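Local coordinates for protein toll (Drosophila melanogaster, PDB 4LXR) that serves as the transmembrane receptor for cleaved, active Spätzle, switching on Toll signalling in dorsal-ventral patterning of the embryo and in antifungal immunity, at residues V75-C80 with S90-L95; N724-D729 with K733-F738; E488-L493 with V527-N532; D236-L241 with I247-N252. All coordinates share one frame; numbering follows the deposited sequence.

Contact 1. Residues V75-C80 with S90-L95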
# COMPACT_ATOMS: atom_id res chain seq x y z
N VAL A 75 -4.57 -38.76 -10.21
CA VAL A 75 -5.47 -39.26 -9.17
C VAL A 75 -4.90 -38.83 -7.85
O VAL A 75 -3.73 -39.11 -7.55
CB VAL A 75 -5.60 -40.78 -9.15
CG1 VAL A 75 -6.47 -41.22 -7.97
CG2 VAL A 75 -6.18 -41.27 -10.44
N GLN A 76 -5.70 -38.14 -7.05
CA GLN A 76 -5.25 -37.71 -5.74
C GLN A 76 -6.17 -38.30 -4.69
O GLN A 76 -7.37 -38.04 -4.71
CB GLN A 76 -5.25 -36.19 -5.64
CG GLN A 76 -4.77 -35.65 -4.30
CD GLN A 76 -4.70 -34.14 -4.25
OE1 GLN A 76 -5.72 -33.46 -4.10
NE2 GLN A 76 -3.50 -33.61 -4.38
N MET A 77 -5.61 -39.08 -3.77
CA MET A 77 -6.38 -39.74 -2.73
C MET A 77 -5.96 -39.16 -1.39
O MET A 77 -4.78 -39.11 -1.09
CB MET A 77 -6.16 -41.26 -2.75
CG MET A 77 -6.70 -41.96 -4.00
SD MET A 77 -6.34 -43.73 -4.09
CE MET A 77 -7.67 -44.34 -3.03
N ARG A 78 -6.92 -38.71 -0.60
CA ARG A 78 -6.63 -38.02 0.65
C ARG A 78 -7.37 -38.63 1.82
O ARG A 78 -8.61 -38.79 1.78
CB ARG A 78 -7.01 -36.53 0.53
CG ARG A 78 -6.06 -35.73 -0.34
CD ARG A 78 -6.52 -34.27 -0.53
NE ARG A 78 -6.42 -33.47 0.69
CZ ARG A 78 -6.97 -32.26 0.83
NH1 ARG A 78 -7.64 -31.72 -0.19
NH2 ARG A 78 -6.84 -31.59 1.97
N ARG A 79 -6.62 -38.94 2.88
CA ARG A 79 -7.17 -39.48 4.14
C ARG A 79 -7.77 -40.88 3.97
O ARG A 79 -8.58 -41.34 4.78
CB ARG A 79 -8.20 -38.51 4.76
CG ARG A 79 -7.80 -37.05 4.67
CD ARG A 79 -8.80 -36.13 5.34
NE ARG A 79 -8.48 -35.92 6.75
CZ ARG A 79 -8.70 -34.78 7.41
NH1 ARG A 79 -8.38 -34.68 8.70
NH2 ARG A 79 -9.26 -33.74 6.79
N CYS A 80 -7.35 -41.57 2.91
CA CYS A 80 -7.88 -42.91 2.65
C CYS A 80 -7.05 -43.96 3.36
O CYS A 80 -5.88 -43.72 3.68
CB CYS A 80 -7.94 -43.19 1.14
SG CYS A 80 -8.99 -41.95 0.23
N SER A 90 -7.04 -51.64 -7.91
CA SER A 90 -8.39 -52.21 -7.83
C SER A 90 -9.46 -51.17 -7.44
O SER A 90 -10.58 -51.23 -7.93
CB SER A 90 -8.41 -53.40 -6.88
OG SER A 90 -7.73 -54.50 -7.47
N ILE A 91 -9.12 -50.23 -6.57
CA ILE A 91 -10.04 -49.12 -6.30
C ILE A 91 -10.23 -48.29 -7.58
O ILE A 91 -11.36 -47.98 -7.97
CB ILE A 91 -9.54 -48.22 -5.15
CG1 ILE A 91 -9.66 -48.97 -3.82
CG2 ILE A 91 -10.35 -46.92 -5.10
CD1 ILE A 91 -8.64 -48.53 -2.80
N LEU A 92 -9.12 -47.98 -8.25
CA LEU A 92 -9.18 -47.20 -9.49
C LEU A 92 -9.94 -47.93 -10.62
O LEU A 92 -10.72 -47.30 -11.35
CB LEU A 92 -7.77 -46.77 -9.93
CG LEU A 92 -6.90 -46.05 -8.89
CD1 LEU A 92 -5.65 -45.44 -9.49
CD2 LEU A 92 -7.68 -45.00 -8.11
N ASP A 93 -9.73 -49.25 -10.75
CA ASP A 93 -10.50 -50.04 -11.71
C ASP A 93 -12.00 -49.90 -11.44
O ASP A 93 -12.78 -49.72 -12.36
CB ASP A 93 -10.15 -51.54 -11.68
CG ASP A 93 -8.70 -51.82 -12.01
OD1 ASP A 93 -8.05 -50.98 -12.66
OD2 ASP A 93 -8.20 -52.89 -11.61
N TYR A 94 -12.37 -50.01 -10.17
CA TYR A 94 -13.77 -49.97 -9.75
C TYR A 94 -14.42 -48.68 -10.21
O TYR A 94 -15.58 -48.67 -10.63
CB TYR A 94 -13.87 -50.05 -8.22
CG TYR A 94 -15.26 -50.32 -7.71
CD1 TYR A 94 -15.79 -51.61 -7.74
CD2 TYR A 94 -16.05 -49.29 -7.18
CE1 TYR A 94 -17.06 -51.86 -7.27
CE2 TYR A 94 -17.31 -49.54 -6.70
CZ TYR A 94 -17.82 -50.83 -6.75
OH TYR A 94 -19.08 -51.08 -6.28
N LEU A 95 -13.67 -47.59 -10.14
CA LEU A 95 -14.16 -46.28 -10.54
C LEU A 95 -14.02 -46.08 -12.04
O LEU A 95 -14.43 -45.05 -12.58
CB LEU A 95 -13.40 -45.21 -9.77
CG LEU A 95 -13.68 -45.25 -8.27
CD1 LEU A 95 -12.80 -44.24 -7.51
CD2 LEU A 95 -15.17 -44.99 -8.05

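Contact 2. Residues N724-D729 with K733-F738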
# COMPACT_ATOMS: atom_id res chain seq x y z
N ASN A 724 -37.34 55.79 19.88
CA ASN A 724 -37.07 57.19 20.18
C ASN A 724 -38.33 57.93 20.64
O ASN A 724 -39.42 57.66 20.15
CB ASN A 724 -36.44 57.90 18.98
CG ASN A 724 -34.99 57.50 18.76
OD1 ASN A 724 -34.10 58.02 19.41
ND2 ASN A 724 -34.76 56.58 17.83
N PRO A 725 -38.17 58.88 21.58
CA PRO A 725 -39.32 59.67 22.05
C PRO A 725 -39.72 60.77 21.07
O PRO A 725 -39.51 61.95 21.36
CB PRO A 725 -38.81 60.29 23.36
CG PRO A 725 -37.33 60.38 23.17
CD PRO A 725 -36.94 59.19 22.31
N TRP A 726 -40.27 60.37 19.93
CA TRP A 726 -40.63 61.33 18.88
C TRP A 726 -41.70 62.34 19.33
O TRP A 726 -42.70 61.96 19.94
CB TRP A 726 -41.06 60.59 17.60
CG TRP A 726 -39.98 59.70 17.06
CD1 TRP A 726 -40.00 58.34 17.02
CD2 TRP A 726 -38.73 60.11 16.50
NE1 TRP A 726 -38.83 57.87 16.46
CE2 TRP A 726 -38.03 58.93 16.14
CE3 TRP A 726 -38.12 61.35 16.28
CZ2 TRP A 726 -36.77 58.97 15.55
CZ3 TRP A 726 -36.86 61.38 15.71
CH2 TRP A 726 -36.20 60.19 15.35
N MET A 727 -41.45 63.61 19.04
CA MET A 727 -42.39 64.69 19.33
C MET A 727 -43.26 64.92 18.11
O MET A 727 -42.84 65.54 17.14
CB MET A 727 -41.63 65.97 19.71
CG MET A 727 -42.50 67.21 19.89
SD MET A 727 -43.59 67.10 21.32
CE MET A 727 -42.49 66.43 22.57
N CYS A 728 -44.47 64.37 18.15
CA CYS A 728 -45.38 64.43 17.01
C CYS A 728 -46.36 65.60 17.09
O CYS A 728 -47.53 65.44 17.41
CB CYS A 728 -46.10 63.08 16.82
SG CYS A 728 -44.91 61.69 16.51
N ASP A 729 -45.84 66.79 16.81
CA ASP A 729 -46.67 67.96 16.60
C ASP A 729 -46.34 68.53 15.23
O ASP A 729 -45.84 67.83 14.37
CB ASP A 729 -46.44 69.01 17.69
CG ASP A 729 -44.96 69.32 17.89
OD1 ASP A 729 -44.12 68.78 17.15
OD2 ASP A 729 -44.65 70.11 18.80
N LYS A 733 -44.15 67.18 10.95
CA LYS A 733 -44.73 66.89 9.64
C LYS A 733 -43.73 66.34 8.59
O LYS A 733 -44.03 65.34 7.97
CB LYS A 733 -45.51 68.08 9.10
CG LYS A 733 -46.43 67.73 7.94
CD LYS A 733 -46.61 68.94 7.03
CE LYS A 733 -47.91 68.88 6.25
NZ LYS A 733 -48.88 69.92 6.73
N PRO A 734 -42.56 67.00 8.40
CA PRO A 734 -41.61 66.43 7.43
C PRO A 734 -41.21 65.01 7.77
O PRO A 734 -41.12 64.20 6.85
CB PRO A 734 -40.39 67.36 7.52
CG PRO A 734 -40.67 68.32 8.62
CD PRO A 734 -42.15 68.36 8.81
N LEU A 735 -40.97 64.73 9.05
CA LEU A 735 -40.62 63.38 9.48
C LEU A 735 -41.77 62.41 9.21
O LEU A 735 -41.54 61.29 8.75
CB LEU A 735 -40.22 63.34 10.96
CG LEU A 735 -40.01 61.95 11.58
CD1 LEU A 735 -38.94 61.15 10.86
CD2 LEU A 735 -39.71 62.00 13.07
N LEU A 736 -43.00 62.84 9.46
CA LEU A 736 -44.15 61.98 9.21
C LEU A 736 -44.24 61.64 7.73
O LEU A 736 -44.37 60.48 7.37
CB LEU A 736 -45.46 62.59 9.74
CG LEU A 736 -46.67 61.64 9.71
CD1 LEU A 736 -46.43 60.44 10.61
CD2 LEU A 736 -48.03 62.33 10.08
N LEU A 737 -44.14 62.66 6.87
CA LEU A 737 -44.19 62.43 5.42
C LEU A 737 -43.02 61.56 4.90
O LEU A 737 -43.22 60.71 4.03
CB LEU A 737 -44.26 63.76 4.64
CG LEU A 737 -45.56 64.57 4.72
CD1 LEU A 737 -45.38 65.93 4.03
CD2 LEU A 737 -46.76 63.81 4.15
N PHE A 738 -41.82 61.77 5.44
CA PHE A 738 -40.66 60.94 5.12
C PHE A 738 -40.96 59.46 5.38
O PHE A 738 -40.79 58.64 4.48
CB PHE A 738 -39.43 61.39 5.92
CG PHE A 738 -38.22 60.48 5.77
CD1 PHE A 738 -37.42 60.55 4.63
CD2 PHE A 738 -37.88 59.57 6.77
CE1 PHE A 738 -36.30 59.71 4.49
CE2 PHE A 738 -36.76 58.73 6.63
CZ PHE A 738 -35.97 58.81 5.49

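Contact 3. Residues E488-L493 with V527-N532. With NAG (2-acetamido-2-deoxy-beta-D-glucopyranose), chain F.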
# COMPACT_ATOMS: atom_id res chain seq x y z
N GLU A 488 1.64 29.83 -8.11
CA GLU A 488 2.87 29.41 -8.78
C GLU A 488 3.39 28.07 -8.27
O GLU A 488 4.10 27.36 -8.99
CB GLU A 488 3.97 30.47 -8.63
CG GLU A 488 3.62 31.82 -9.21
CD GLU A 488 3.31 32.86 -8.14
OE1 GLU A 488 2.91 32.47 -7.02
OE2 GLU A 488 3.47 34.06 -8.43
N ASP A 489 3.07 27.74 -7.02
CA ASP A 489 3.52 26.48 -6.43
C ASP A 489 2.74 25.28 -6.96
O ASP A 489 3.17 24.14 -6.82
CB ASP A 489 3.42 26.52 -4.90
CG ASP A 489 4.32 27.58 -4.28
OD1 ASP A 489 5.44 27.81 -4.79
OD2 ASP A 489 3.90 28.18 -3.26
N LEU A 490 1.58 25.55 -7.58
CA LEU A 490 0.74 24.49 -8.13
C LEU A 490 0.82 24.41 -9.65
O LEU A 490 0.10 23.62 -10.26
CB LEU A 490 -0.73 24.68 -7.73
CG LEU A 490 -1.13 24.93 -6.26
CD1 LEU A 490 -2.59 25.34 -6.20
CD2 LEU A 490 -0.88 23.71 -5.38
N ALA A 491 1.68 25.20 -10.27
CA ALA A 491 1.73 25.25 -11.73
C ALA A 491 2.61 24.17 -12.36
O ALA A 491 3.59 24.50 -13.04
CB ALA A 491 2.13 26.64 -12.21
N PHE A 492 2.26 22.91 -12.15
CA PHE A 492 3.02 21.78 -12.72
C PHE A 492 2.60 21.57 -14.18
O PHE A 492 1.41 21.53 -14.48
CB PHE A 492 2.77 20.49 -11.93
CG PHE A 492 3.18 20.56 -10.49
CD1 PHE A 492 4.46 20.20 -10.09
CD2 PHE A 492 2.27 20.96 -9.51
CE1 PHE A 492 4.83 20.25 -8.76
CE2 PHE A 492 2.65 21.01 -8.17
CZ PHE A 492 3.93 20.65 -7.79
N LEU A 493 3.58 21.41 -15.07
CA LEU A 493 3.30 21.34 -16.51
C LEU A 493 3.20 19.92 -17.07
O LEU A 493 2.96 19.73 -18.27
CB LEU A 493 4.36 22.13 -17.29
CG LEU A 493 4.11 23.60 -17.61
CD1 LEU A 493 3.49 24.35 -16.44
CD2 LEU A 493 5.42 24.26 -18.04
N VAL A 527 -3.53 18.45 -13.15
CA VAL A 527 -2.72 17.96 -12.04
C VAL A 527 -3.55 17.89 -10.76
O VAL A 527 -4.17 18.86 -10.38
CB VAL A 527 -1.54 18.90 -11.78
CG1 VAL A 527 -0.61 18.32 -10.72
CG2 VAL A 527 -0.78 19.16 -13.08
N HIS A 528 -3.55 16.73 -10.11
CA HIS A 528 -4.20 16.59 -8.81
C HIS A 528 -3.23 16.93 -7.69
O HIS A 528 -2.06 16.53 -7.74
CB HIS A 528 -4.72 15.16 -8.60
CG HIS A 528 -5.74 14.73 -9.61
ND1 HIS A 528 -7.09 14.66 -9.32
CD2 HIS A 528 -5.61 14.35 -10.90
CE1 HIS A 528 -7.75 14.26 -10.39
NE2 HIS A 528 -6.88 14.06 -11.37
N VAL A 529 -3.70 17.67 -6.69
CA VAL A 529 -2.87 18.02 -5.54
C VAL A 529 -3.62 17.78 -4.24
O VAL A 529 -4.68 18.35 -4.01
CB VAL A 529 -2.43 19.51 -5.57
CG1 VAL A 529 -1.45 19.78 -4.45
CG2 VAL A 529 -1.81 19.87 -6.92
N ASP A 530 -3.05 16.93 -3.38
CA ASP A 530 -3.67 16.62 -2.10
C ASP A 530 -3.18 17.57 -1.01
O ASP A 530 -2.02 17.52 -0.62
CB ASP A 530 -3.38 15.17 -1.72
CG ASP A 530 -4.28 14.67 -0.61
OD1 ASP A 530 -4.81 15.51 0.15
OD2 ASP A 530 -4.45 13.44 -0.48
N LEU A 531 -4.08 18.41 -0.50
CA LEU A 531 -3.72 19.43 0.49
C LEU A 531 -4.23 19.11 1.89
O LEU A 531 -4.17 19.96 2.79
CB LEU A 531 -4.26 20.79 0.07
CG LEU A 531 -3.69 21.37 -1.23
CD1 LEU A 531 -4.34 22.72 -1.56
CD2 LEU A 531 -2.16 21.49 -1.12
N ASN A 532 -4.73 17.89 2.09
CA ASN A 532 -5.30 17.48 3.37
C ASN A 532 -4.31 17.54 4.53
O ASN A 532 -3.10 17.46 4.33
CB ASN A 532 -5.87 16.06 3.26
CG ASN A 532 -7.20 16.02 2.52
OD1 ASN A 532 -7.86 17.05 2.36
ND2 ASN A 532 -7.60 14.83 2.07
C1 NAG F . -1.19 11.53 0.45
C2 NAG F . -2.31 10.61 -0.05
C3 NAG F . -3.33 10.34 1.05
C4 NAG F . -2.65 9.95 2.36
C5 NAG F . -1.56 10.95 2.69
C6 NAG F . -0.79 10.62 3.95
C7 NAG F . -3.11 10.56 -2.38
C8 NAG F . -2.57 9.16 -2.45
N2 NAG F . -2.96 11.19 -1.21
O3 NAG F . -4.20 9.30 0.62
O4 NAG F . -3.58 10.01 3.45
O5 NAG F . -0.61 10.99 1.61
O6 NAG F . -0.07 9.40 3.81
O7 NAG F . -3.67 11.09 -3.34

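Contact 4. Residues D236-L241 with I247-N252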
# COMPACT_ATOMS: atom_id res chain seq x y z
N ASP A 236 35.26 -30.23 -0.11
CA ASP A 236 35.07 -31.03 -1.31
C ASP A 236 33.75 -31.80 -1.34
O ASP A 236 33.60 -32.74 -2.12
CB ASP A 236 36.27 -31.99 -1.51
CG ASP A 236 36.46 -32.96 -0.34
OD1 ASP A 236 35.60 -33.00 0.57
OD2 ASP A 236 37.47 -33.69 -0.33
N VAL A 237 32.79 -31.41 -0.49
CA VAL A 237 31.52 -32.14 -0.40
C VAL A 237 30.78 -32.27 -1.73
O VAL A 237 30.07 -33.25 -1.96
CB VAL A 237 30.55 -31.52 0.65
CG1 VAL A 237 30.12 -30.09 0.25
CG2 VAL A 237 29.30 -32.42 0.83
N PHE A 238 30.95 -31.28 -2.61
CA PHE A 238 30.21 -31.23 -3.87
C PHE A 238 31.10 -31.59 -5.07
O PHE A 238 30.71 -31.39 -6.22
CB PHE A 238 29.62 -29.82 -4.09
CG PHE A 238 28.67 -29.36 -3.00
CD1 PHE A 238 27.61 -30.16 -2.59
CD2 PHE A 238 28.83 -28.11 -2.41
CE1 PHE A 238 26.72 -29.72 -1.60
CE2 PHE A 238 27.96 -27.67 -1.40
CZ PHE A 238 26.91 -28.48 -1.00
N ALA A 239 32.30 -32.11 -4.81
CA ALA A 239 33.26 -32.39 -5.87
C ALA A 239 32.72 -33.23 -7.03
O ALA A 239 33.11 -33.03 -8.17
CB ALA A 239 34.51 -33.04 -5.31
N HIS A 240 31.83 -34.17 -6.73
CA HIS A 240 31.33 -35.05 -7.78
C HIS A 240 30.14 -34.46 -8.55
O HIS A 240 29.78 -34.96 -9.61
CB HIS A 240 30.95 -36.41 -7.20
CG HIS A 240 32.13 -37.24 -6.82
ND1 HIS A 240 32.16 -38.03 -5.69
CD2 HIS A 240 33.33 -37.42 -7.42
CE1 HIS A 240 33.32 -38.65 -5.61
NE2 HIS A 240 34.05 -38.29 -6.65
N LEU A 241 29.53 -33.41 -8.01
CA LEU A 241 28.39 -32.76 -8.66
C LEU A 241 28.88 -31.78 -9.71
O LEU A 241 28.62 -30.59 -9.60
CB LEU A 241 27.54 -32.03 -7.62
CG LEU A 241 26.90 -32.92 -6.56
CD1 LEU A 241 26.26 -32.12 -5.42
CD2 LEU A 241 25.86 -33.84 -7.19
N ILE A 247 22.23 -24.76 -6.14
CA ILE A 247 22.51 -25.26 -4.82
C ILE A 247 21.80 -24.43 -3.77
O ILE A 247 21.91 -23.19 -3.77
CB ILE A 247 24.02 -25.28 -4.55
CG1 ILE A 247 24.70 -26.33 -5.44
CG2 ILE A 247 24.28 -25.59 -3.10
CD1 ILE A 247 26.25 -26.35 -5.34
N ASN A 248 21.06 -25.09 -2.88
CA ASN A 248 20.42 -24.39 -1.78
C ASN A 248 20.96 -24.84 -0.42
O ASN A 248 20.75 -25.98 -0.01
CB ASN A 248 18.89 -24.50 -1.83
CG ASN A 248 18.20 -23.53 -0.87
OD1 ASN A 248 18.86 -22.80 -0.14
ND2 ASN A 248 16.88 -23.51 -0.88
N LEU A 249 21.63 -23.92 0.27
CA LEU A 249 22.24 -24.18 1.56
C LEU A 249 21.55 -23.42 2.69
O LEU A 249 22.11 -23.31 3.79
CB LEU A 249 23.70 -23.73 1.54
CG LEU A 249 24.63 -24.33 0.48
CD1 LEU A 249 26.05 -23.76 0.61
CD2 LEU A 249 24.65 -25.85 0.59
N SER A 250 20.34 -22.90 2.43
CA SER A 250 19.67 -21.99 3.35
C SER A 250 19.29 -22.63 4.69
O SER A 250 19.30 -23.85 4.84
CB SER A 250 18.41 -21.37 2.71
OG SER A 250 18.71 -20.65 1.53
N ALA A 251 18.95 -21.78 5.65
CA ALA A 251 18.39 -22.20 6.92
C ALA A 251 19.22 -23.26 7.62
O ALA A 251 18.70 -24.18 8.23
CB ALA A 251 16.93 -22.68 6.73
N ASN A 252 20.54 -23.13 7.52
CA ASN A 252 21.44 -24.01 8.24
C ASN A 252 22.18 -23.25 9.35
O ASN A 252 21.76 -22.15 9.74
CB ASN A 252 22.40 -24.73 7.27
CG ASN A 252 21.72 -25.88 6.54
OD1 ASN A 252 21.25 -26.83 7.18
ND2 ASN A 252 21.63 -25.80 5.21

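Contact 1. Residues V75-C80 with S90-L95
Strand 75-78, carrying Val75 and Met77, and helix 90-94, carrying Ile91 and Leu92, run at 114° to each other with their axes 11.8 Å apart, and their closest backbone pairing sets the CA of Val75 8.8 Å from the CA of Leu92. The pair lies near the N-terminal end of Toll's leucine-rich-repeat ectodomain, where a short helix packs against a strand flanked by strands 47-52 and 102-106. It illustrates how a wide gap between backbones can be bridged by a few apolar side chains with no hydrogen bond across it. Val75 and Leu92 pass side by side, pointing opposite ways, with CG1 of Val75 4.0 Å from CD2 of Leu92. The valine presents this methyl because CG1 lies anti to its backbone N (chi1 176°), leaving CG2 beside that nitrogen. Met77 reaches further along the same side of the strand: its terminal CE comes to 4.3 Å from Ile91 CG2. All four residues are buried, and their surroundings complete the apolar cluster, with Ile97 of strand 97-98 touching both Val75 and Leu92, and Phe105 of strand 102-106 lying against Met77.

Gln76 and Arg78 leave the strand on its other side, where Arg78 forms a salt bridge with Glu48 of a Spätzle chain. Just beyond the strand, Cys80 is tied by a disulfide to Cys52. Back in the core, the thioether of Met77 reaches a second partner, its SD resting 4.4 Å from Leu92 CD2.

Contact 2. Residues N724-D729 with K733-F738
The indole of Trp726 and the isobutyl group of Leu735 carry this contact, a leucine-on-indole contact in the second C-terminal capping module (LRRCT) of the receptor's leucine-rich-repeat region. One methyl does the touching: Leu735 CD2 comes down over a face of the indole and lies 3.6 Å from Trp726 CE3. It sits 4.1 Å from the centroid of the six-membered ring and 28° off the ring normal, a CH-pi contact over the face, offset toward CE3 at the rim. The leucine runs roughly perpendicular to the tryptophan side chain, and of its atoms only CD2 comes within 4.2 Å of the ring. With CG of Leu735 anti to the backbone N (chi1 172°), that methyl is directed from helix 733-740 toward the loop.

The opposite face of the indole is covered from within the loop, Asn724 CB standing 3.3 Å above the ring plane, so that the ring is sandwiched between an asparagine and a leucine. The rotation of the indole is fixed further by its N-H, as NE1 donates a hydrogen bond to the backbone carbonyl of Leu721. Asn724 is itself pinned, its ND2 bonding to the carbonyls of Ile694 and Leu721 and its OD1 accepting from the amide of Leu699.

Further out, a disulfide from Cys728 to Cys754 ties the loop to the rest of the cap. The bend that brings Asn724 back under the indole is an inverse gamma turn centred on Pro725, closed by a weak bond of 2.8 Å from Trp726 N to Asn724 O.

Contact 3. Residues E488-L493 with V527-N532
Here the convex-side loop of leucine-rich repeat 14 meets strand 527-530, two strands further along the solenoid than strand 474-476 of that repeat, through Leu490 and Phe492 against Val529 and Val527. No hydrogen bond crosses; the contact is apolar and buried. Val527 lies across Phe492 at about a right angle, with CG2 4.0 Å from Phe492 CB and CG1 4.1 Å from Phe492 CD2. Both methyls are thus used, and CG2 also lies 3.5 Å from Phe492 O, a carbonyl whose hydrogen bond comes from Asn525 ND2. Two residues further along the strand, Leu490 CD2 touches Val529 CG1 at 4.1 Å, the valine methyl being placed anti to its backbone N (chi1 -174°).

On the other side of the strand Asp530 divides its carboxylate. OD1 accepts from Asn532 N at 3.1 Å, closing an Asx turn, while OD2 takes the N2 amide of a glycan sugar at 2.8 Å; glycosylated Asn501 is among that glycan's neighbours. Replacing Asp530 with an alanine would probably leave the sugar amide without its acceptor and the turn at Asn532 free to open.

Around the contact, Phe492 rests on Lys466 of helix 463-467 and, like Val527, on Val500 of strand 499-501, while Leu490 touches Phe561 of strand 561-564, which flanks 527-530 on the side away from 499-501.

Contact 4. Residues D236-L241 with I247-N252
Ile247 opens the second segment by laying CD1 over one face of the Phe238 ring, 4.3 Å from Phe238 CD2 and offset toward the rim. The other face is backed by Phe238's own neighbour, Val237, whose CG1 stands 3.4 Å above the ring centre, so both faces of the phenyl are covered, closely by Val237 and more loosely by Ile247. Asn248 points elsewhere and acts within its own segment: its OD1 accepts from Ser250 N at 3.0 Å, forming an Asx turn, and from Ser250 OG in the carbonyl plane, on a lone pair. Leu249 returns to the interior, where CD2 meets Phe238 CZ at 3.8 Å, at the ring edge near its plane. Ser250 and Ala251 pack against Asn59 and Ala58 of a Spätzle chain. Asn252 closes the segment, its ND2 donating to Leu249 O at 2.9 Å from well above that carbonyl's plane; its OD1 accepts from the amides of Asn228 and Ile230 in the preceding coil. Such a set, with hydrophobics of the strand and the residue just after it turned inward, a phenylalanine from the convex-side turns filling the core, and an asparagine bonded to the backbone of its own and the preceding coil, is typical of the leucine-rich-repeat solenoid.

The four contacts follow one another along the chain in the order 1, 4, 3, 2, each closing before the next opens. Contacts 1, 4 and 3 sample the same long succession of strands: contact 1 near its N-terminal end, contact 4 about 39 Å away between centres, contact 3 a further 56 Å on and close to the last strand, 561-564. Contact 2 stands apart in the second C-terminal cap, with its centre about 63 Å from that of contact 3 and 114 Å from that of contact 1. None touches another; each is a local contact at a different point along the elongated ectodomain, while residues of contacts 1 and 4 also meet Spätzle.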